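Probable membrane transporter protein MamO (Magnetospirillum magneticum, PDB 5HMA) promotes magnetite formation in magnetosomes and activates the MamE protease, its protease-like domain, probably inactive as an enzyme, binding transition metals directly. Local coordinates at residues A19-S24 with S48-T53; R58-Q63 with E82-F87. All coordinates share one frame; numbering follows the deposited sequence.

Contact 1 of 2, residues A19-S24 with S48-T53; sequences AGPVAS and SVQVAT
Q50 reaches A19 and P21 through two torsions: its CG stands opposite its own carbonyl carbon (chi1 -43°), and a bend at chi2 (-141°) turns the terminal amide across the gap to the 19-24 loop. There NE2 donates to the backbone O of A19 at 3.2 Å. The acceptor lies almost in the amide plane of Q50, while the donor sits tilted from the carbonyl plane of A19, so one moderately bent bond holds the amide by its nitrogen edge.

Next to that bond the P21 ring meets the Q50 chain at about a right angle. P21 CD lies 3.6 Å from Q50 CD, and P21 CG comes within 4.0 Å of Q50 CG. Glutamine suits the place because its CG and the flat amide itself lie against the CG-CD side of the proline ring while NE2 still finds a backbone oxygen. Proline offers a rigid apolar surface. G20 CA is 3.8 Å from Q50 NE2; glycine fits, since a side chain here would point away from Q50 and crowd P21 CD. On its other flank Q50 packs against R59.

Just beyond P21, V22 and A23 both face V12 in a classic beta bulge. The contact thus ties the segment leading toward strand 23-29 to strand 47-51, last in the strand order of the six-stranded antiparallel barrel that forms the N-terminal half of a trypsin-like fold.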
loop_
_atom_site.group_PDB
_atom_site.type_symbol
_atom_site.label_atom_id
_atom_site.label_comp_id
_atom_site.label_asym_id
_atom_site.label_seq_id
_atom_site.Cartn_x
_atom_site.Cartn_y
_atom_site.Cartn_z
ATOM N N ALA A 19 5.451 11.227 15.697
ATOM C CA ALA A 19 5.883 10.348 14.605
ATOM C C ALA A 19 5.037 10.549 13.359
ATOM O O ALA A 19 3.832 10.777 13.445
ATOM C CB ALA A 19 5.828 8.890 15.029
ATOM N N GLY A 20 5.681 10.448 12.206
ATOM C CA GLY A 20 5.000 10.481 10.927
ATOM C C GLY A 20 5.076 9.134 10.230
ATOM O O GLY A 20 5.797 8.247 10.681
ATOM N N PRO A 21 4.319 8.971 9.134
ATOM C CA PRO A 21 4.351 7.741 8.332
ATOM C C PRO A 21 5.771 7.322 7.960
ATOM O O PRO A 21 6.568 8.190 7.591
ATOM C CB PRO A 21 3.561 8.120 7.074
ATOM C CG PRO A 21 2.655 9.247 7.510
ATOM C CD PRO A 21 3.383 9.980 8.595
ATOM N N VAL A 22 6.074 6.026 8.084
ATOM C CA VAL A 22 7.315 5.445 7.563
ATOM C C VAL A 22 6.985 4.589 6.345
ATOM O O VAL A 22 7.867 4.041 5.693
ATOM C CB VAL A 22 8.040 4.596 8.614
ATOM C CG1 VAL A 22 8.318 5.419 9.871
ATOM C CG2 VAL A 22 7.215 3.344 8.949
ATOM N N ALA A 23 5.692 4.447 6.073
ATOM C CA ALA A 23 5.215 3.755 4.881
ATOM C C ALA A 23 3.814 4.237 4.559
ATOM O O ALA A 23 3.220 5.017 5.309
ATOM C CB ALA A 23 5.225 2.239 5.074
ATOM N N SER A 24 3.296 3.759 3.437
ATOM C CA SER A 24 1.945 4.071 2.993
ATOM C C SER A 24 1.088 2.827 3.134
ATOM O O SER A 24 1.586 1.767 3.523
ATOM C CB SER A 24 1.938 4.558 1.550
ATOM O OG SER A 24 2.737 5.716 1.415
ATOM N N SER A 48 -0.048 3.268 14.089
ATOM C CA SER A 48 -1.002 4.344 13.913
ATOM C C SER A 48 -1.152 4.606 12.422
ATOM O O SER A 48 -0.173 4.605 11.676
ATOM C CB SER A 48 -0.555 5.604 14.662
ATOM O OG SER A 48 -1.465 6.669 14.447
ATOM N N VAL A 49 -2.389 4.803 11.991
ATOM C CA VAL A 49 -2.656 5.070 10.592
ATOM C C VAL A 49 -3.010 6.538 10.440
ATOM O O VAL A 49 -3.792 7.070 11.229
ATOM C CB VAL A 49 -3.779 4.164 10.059
ATOM C CG1 VAL A 49 -4.185 4.600 8.621
ATOM C CG2 VAL A 49 -3.319 2.712 10.091
ATOM N N GLN A 50 -2.436 7.189 9.436
ATOM C CA GLN A 50 -2.673 8.611 9.239
ATOM C C GLN A 50 -3.543 8.828 8.014
ATOM O O GLN A 50 -3.188 8.423 6.906
ATOM C CB GLN A 50 -1.343 9.364 9.120
ATOM C CG GLN A 50 -0.334 8.868 10.169
ATOM C CD GLN A 50 0.507 9.973 10.778
ATOM O OE1 GLN A 50 0.353 11.158 10.448
ATOM N NE2 GLN A 50 1.412 9.588 11.678
ATOM N N VAL A 51 -4.685 9.466 8.239
ATOM C CA VAL A 51 -5.739 9.602 7.244
ATOM C C VAL A 51 -5.936 11.067 6.924
ATOM O O VAL A 51 -6.027 11.895 7.830
ATOM C CB VAL A 51 -7.062 8.969 7.752
ATOM C CG1 VAL A 51 -8.195 9.141 6.715
ATOM C CG2 VAL A 51 -6.845 7.485 8.143
ATOM N N ALA A 52 -5.993 11.387 5.633
ATOM C CA ALA A 52 -6.224 12.758 5.192
ATOM C C ALA A 52 -7.698 13.104 5.312
ATOM O O ALA A 52 -8.568 12.311 4.935
ATOM C CB ALA A 52 -5.749 12.951 3.728
ATOM N N THR A 53 -7.990 14.283 5.850
ATOM C CA THR A 53 -9.366 14.757 5.903
ATOM C C THR A 53 -9.375 16.215 5.483
ATOM O O THR A 53 -8.329 16.849 5.414
ATOM C CB THR A 53 -9.998 14.631 7.319
ATOM O OG1 THR A 53 -9.591 15.746 8.118
ATOM C CG2 THR A 53 -9.582 13.328 8.001
#

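Contact 2 of 2, residues R58-Q63 with E82-F87; sequences RRFPAQ and EKFLHF
R58 NH2 and E82 OE2, 3.3 Å apart, form the shortest polar link between segment 58-63 of strand 58-68 and the 82-87 loop. A second bond runs from R58 NH1 to E82 OE1 at 3.4 Å. Both are long and weak as hydrogen bonds, the first strongly bent (123°), and the guanidinium and carboxylate planes stand nearly perpendicular, so this is not the flat, side-by-side pairing of the two groups. The salt bridge is probably held more by charge than by directed N-H bonds. R58 is exposed, a fitting place for a long charged chain; its bend at chi3 (54°) swings the guanidinium toward the carboxylate.

F60 packs beside both partners of this bridge. Its CZ sits 3.6 Å above the guanidinium plane of R58, over one face and offset toward the rim, while E82 OE2 approaches the edge of the F60 ring near its plane, 3.9 Å from CE1. F60 thus puts carbon against one face of the guanidinium and beside the carboxylate oxygen.

F84 comes from the opposite direction and turns its edge to a face of F60, a T-shaped pair with centroids 5.4 Å apart and planes at 83°. F60 CE2 and F84 CE2 approach to 3.9 Å. Phenylalanine suits both positions, since each ring also packs on V51 and M78, apolar residues of the neighbouring strands. A salt bridge at the exposed R58 and a T-shaped aromatic pair on the buried F60 join the loop that follows strand 73-78 to the wall of the N-terminal beta-barrel of the trypsin-like domain.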
loop_
_atom_site.group_PDB
_atom_site.type_symbol
_atom_site.label_atom_id
_atom_site.label_comp_id
_atom_site.label_asym_id
_atom_site.label_seq_id
_atom_site.Cartn_x
_atom_site.Cartn_y
_atom_site.Cartn_z
ATOM N N ARG A 58 -5.854 13.000 10.408
ATOM C CA ARG A 58 -6.357 12.334 11.605
ATOM C C ARG A 58 -5.671 10.987 11.796
ATOM O O ARG A 58 -5.409 10.267 10.830
ATOM C CB ARG A 58 -7.876 12.153 11.533
ATOM C CG ARG A 58 -8.617 13.454 11.790
ATOM C CD ARG A 58 -10.074 13.235 12.130
ATOM N NE ARG A 58 -10.263 12.317 13.248
ATOM C CZ ARG A 58 -11.458 11.888 13.638
ATOM N NH1 ARG A 58 -12.539 12.306 12.994
ATOM N NH2 ARG A 58 -11.581 11.048 14.660
ATOM N N ARG A 59 -5.369 10.649 13.043
ATOM C CA ARG A 59 -4.667 9.402 13.321
ATOM C C ARG A 59 -5.586 8.412 13.990
ATOM O O ARG A 59 -6.418 8.780 14.811
ATOM C CB ARG A 59 -3.433 9.659 14.184
ATOM C CG ARG A 59 -2.398 10.454 13.416
ATOM C CD ARG A 59 -1.186 10.747 14.234
ATOM N NE ARG A 59 -0.375 9.561 14.478
ATOM C CZ ARG A 59 0.768 9.594 15.152
ATOM N NH1 ARG A 59 1.208 10.757 15.624
ATOM N NH2 ARG A 59 1.469 8.483 15.354
ATOM N N PHE A 60 -5.441 7.149 13.624
ATOM C CA PHE A 60 -6.217 6.083 14.250
ATOM C C PHE A 60 -5.283 4.940 14.584
ATOM O O PHE A 60 -4.458 4.554 13.746
ATOM C CB PHE A 60 -7.332 5.582 13.321
ATOM C CG PHE A 60 -8.255 6.663 12.844
ATOM C CD1 PHE A 60 -9.362 7.027 13.599
ATOM C CD2 PHE A 60 -7.996 7.340 11.658
ATOM C CE1 PHE A 60 -10.216 8.034 13.171
ATOM C CE2 PHE A 60 -8.842 8.350 11.220
ATOM C CZ PHE A 60 -9.956 8.696 11.975
ATOM N N PRO A 61 -5.396 4.403 15.806
ATOM C CA PRO A 61 -4.639 3.189 16.131
ATOM C C PRO A 61 -5.093 2.012 15.256
ATOM O O PRO A 61 -6.255 1.939 14.848
ATOM C CB PRO A 61 -4.953 2.942 17.622
ATOM C CG PRO A 61 -6.125 3.804 17.944
ATOM C CD PRO A 61 -6.226 4.892 16.926
ATOM N N ALA A 62 -4.181 1.104 14.945
ATOM C CA ALA A 62 -4.549 -0.049 14.146
ATOM C C ALA A 62 -3.923 -1.302 14.717
ATOM O O ALA A 62 -2.837 -1.260 15.289
ATOM C CB ALA A 62 -4.133 0.146 12.694
ATOM N N GLN A 63 -4.640 -2.412 14.583
ATOM C CA GLN A 63 -4.117 -3.717 14.945
ATOM C C GLN A 63 -3.914 -4.515 13.675
ATOM O O GLN A 63 -4.623 -4.314 12.684
ATOM C CB GLN A 63 -5.066 -4.465 15.895
ATOM C CG GLN A 63 -5.422 -3.715 17.182
ATOM C CD GLN A 63 -4.209 -3.403 18.039
ATOM O OE1 GLN A 63 -3.352 -4.262 18.264
ATOM N NE2 GLN A 63 -4.129 -2.163 18.522
ATOM N N GLU A 82 -15.511 5.368 13.060
ATOM C CA GLU A 82 -15.733 6.104 11.820
ATOM C C GLU A 82 -15.733 5.230 10.557
ATOM O O GLU A 82 -15.141 4.152 10.528
ATOM C CB GLU A 82 -14.693 7.209 11.686
ATOM C CG GLU A 82 -15.356 8.572 11.617
ATOM C CD GLU A 82 -14.904 9.502 12.695
ATOM O OE1 GLU A 82 -15.454 10.612 12.767
ATOM O OE2 GLU A 82 -13.989 9.131 13.459
ATOM N N LYS A 83 -16.409 5.713 9.516
ATOM C CA LYS A 83 -16.444 5.042 8.217
ATOM C C LYS A 83 -15.467 5.706 7.234
ATOM O O LYS A 83 -15.143 6.889 7.377
ATOM C CB LYS A 83 -17.864 5.068 7.650
ATOM C CG LYS A 83 -18.804 3.941 8.121
ATOM C CD LYS A 83 -18.757 3.669 9.614
ATOM C CE LYS A 83 -19.928 2.777 10.032
ATOM N NZ LYS A 83 -19.596 1.933 11.209
ATOM N N PHE A 84 -15.023 4.958 6.223
ATOM C CA PHE A 84 -13.990 5.437 5.306
ATOM C C PHE A 84 -14.330 5.157 3.861
ATOM O O PHE A 84 -14.812 4.071 3.533
ATOM C CB PHE A 84 -12.633 4.792 5.613
ATOM C CG PHE A 84 -12.119 5.077 7.001
ATOM C CD1 PHE A 84 -12.600 4.358 8.099
ATOM C CD2 PHE A 84 -11.151 6.050 7.212
ATOM C CE1 PHE A 84 -12.134 4.610 9.388
ATOM C CE2 PHE A 84 -10.671 6.311 8.513
ATOM C CZ PHE A 84 -11.167 5.585 9.597
ATOM N N LEU A 85 -14.080 6.146 3.002
ATOM C CA LEU A 85 -13.965 5.912 1.565
ATOM C C LEU A 85 -12.801 4.942 1.333
ATOM O O LEU A 85 -11.764 5.028 1.996
ATOM C CB LEU A 85 -13.737 7.231 0.817
ATOM C CG LEU A 85 -14.915 8.206 0.835
ATOM C CD1 LEU A 85 -14.594 9.480 0.056
ATOM C CD2 LEU A 85 -16.142 7.521 0.260
ATOM N N HIS A 86 -12.955 4.012 0.400
ATOM C CA HIS A 86 -12.003 2.905 0.327
ATOM C C HIS A 86 -11.988 2.348 -1.071
ATOM O O HIS A 86 -12.948 2.527 -1.810
ATOM C CB HIS A 86 -12.408 1.793 1.306
ATOM C CG HIS A 86 -13.783 1.256 1.037
ATOM N ND1 HIS A 86 -14.006 0.101 0.315
ATOM C CD2 HIS A 86 -15.008 1.752 1.340
ATOM C CE1 HIS A 86 -15.308 -0.104 0.204
ATOM N NE2 HIS A 86 -15.940 0.885 0.815
ATOM N N PHE A 87 -10.928 1.632 -1.418
ATOM C CA PHE A 87 -10.923 0.839 -2.642
ATOM C C PHE A 87 -11.962 -0.280 -2.572
ATOM O O PHE A 87 -12.052 -0.993 -1.571
ATOM C CB PHE A 87 -9.527 0.253 -2.886
ATOM C CG PHE A 87 -8.515 1.285 -3.284
ATOM C CD1 PHE A 87 -8.524 1.816 -4.578
ATOM C CD2 PHE A 87 -7.566 1.739 -2.374
ATOM C CE1 PHE A 87 -7.597 2.784 -4.965
ATOM C CE2 PHE A 87 -6.623 2.715 -2.747
ATOM C CZ PHE A 87 -6.644 3.239 -4.047
#

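Overall arrangement
From the N terminus, the chain leaves strand 9-13, and contact 1 then closes the span from the 19-24 loop, through strands 23-29 and 33-37 and helix 38-41, to strand 47-51. Contact 2 opens afterwards and closes a shorter span, from strand 58-68 through strand 73-78 to the loop leading toward strand 100-106. The two are in series, neither nested nor crossed, with centres about 10 Å apart. Adjacent antiparallel strands 47-51 and 58-68 join them, with probable backbone hydrogen bonds from V49 to F60 and V51 to R58. Together they fasten two loops to neighbouring strands of the same barrel, away from the nickel site at H71 and H186.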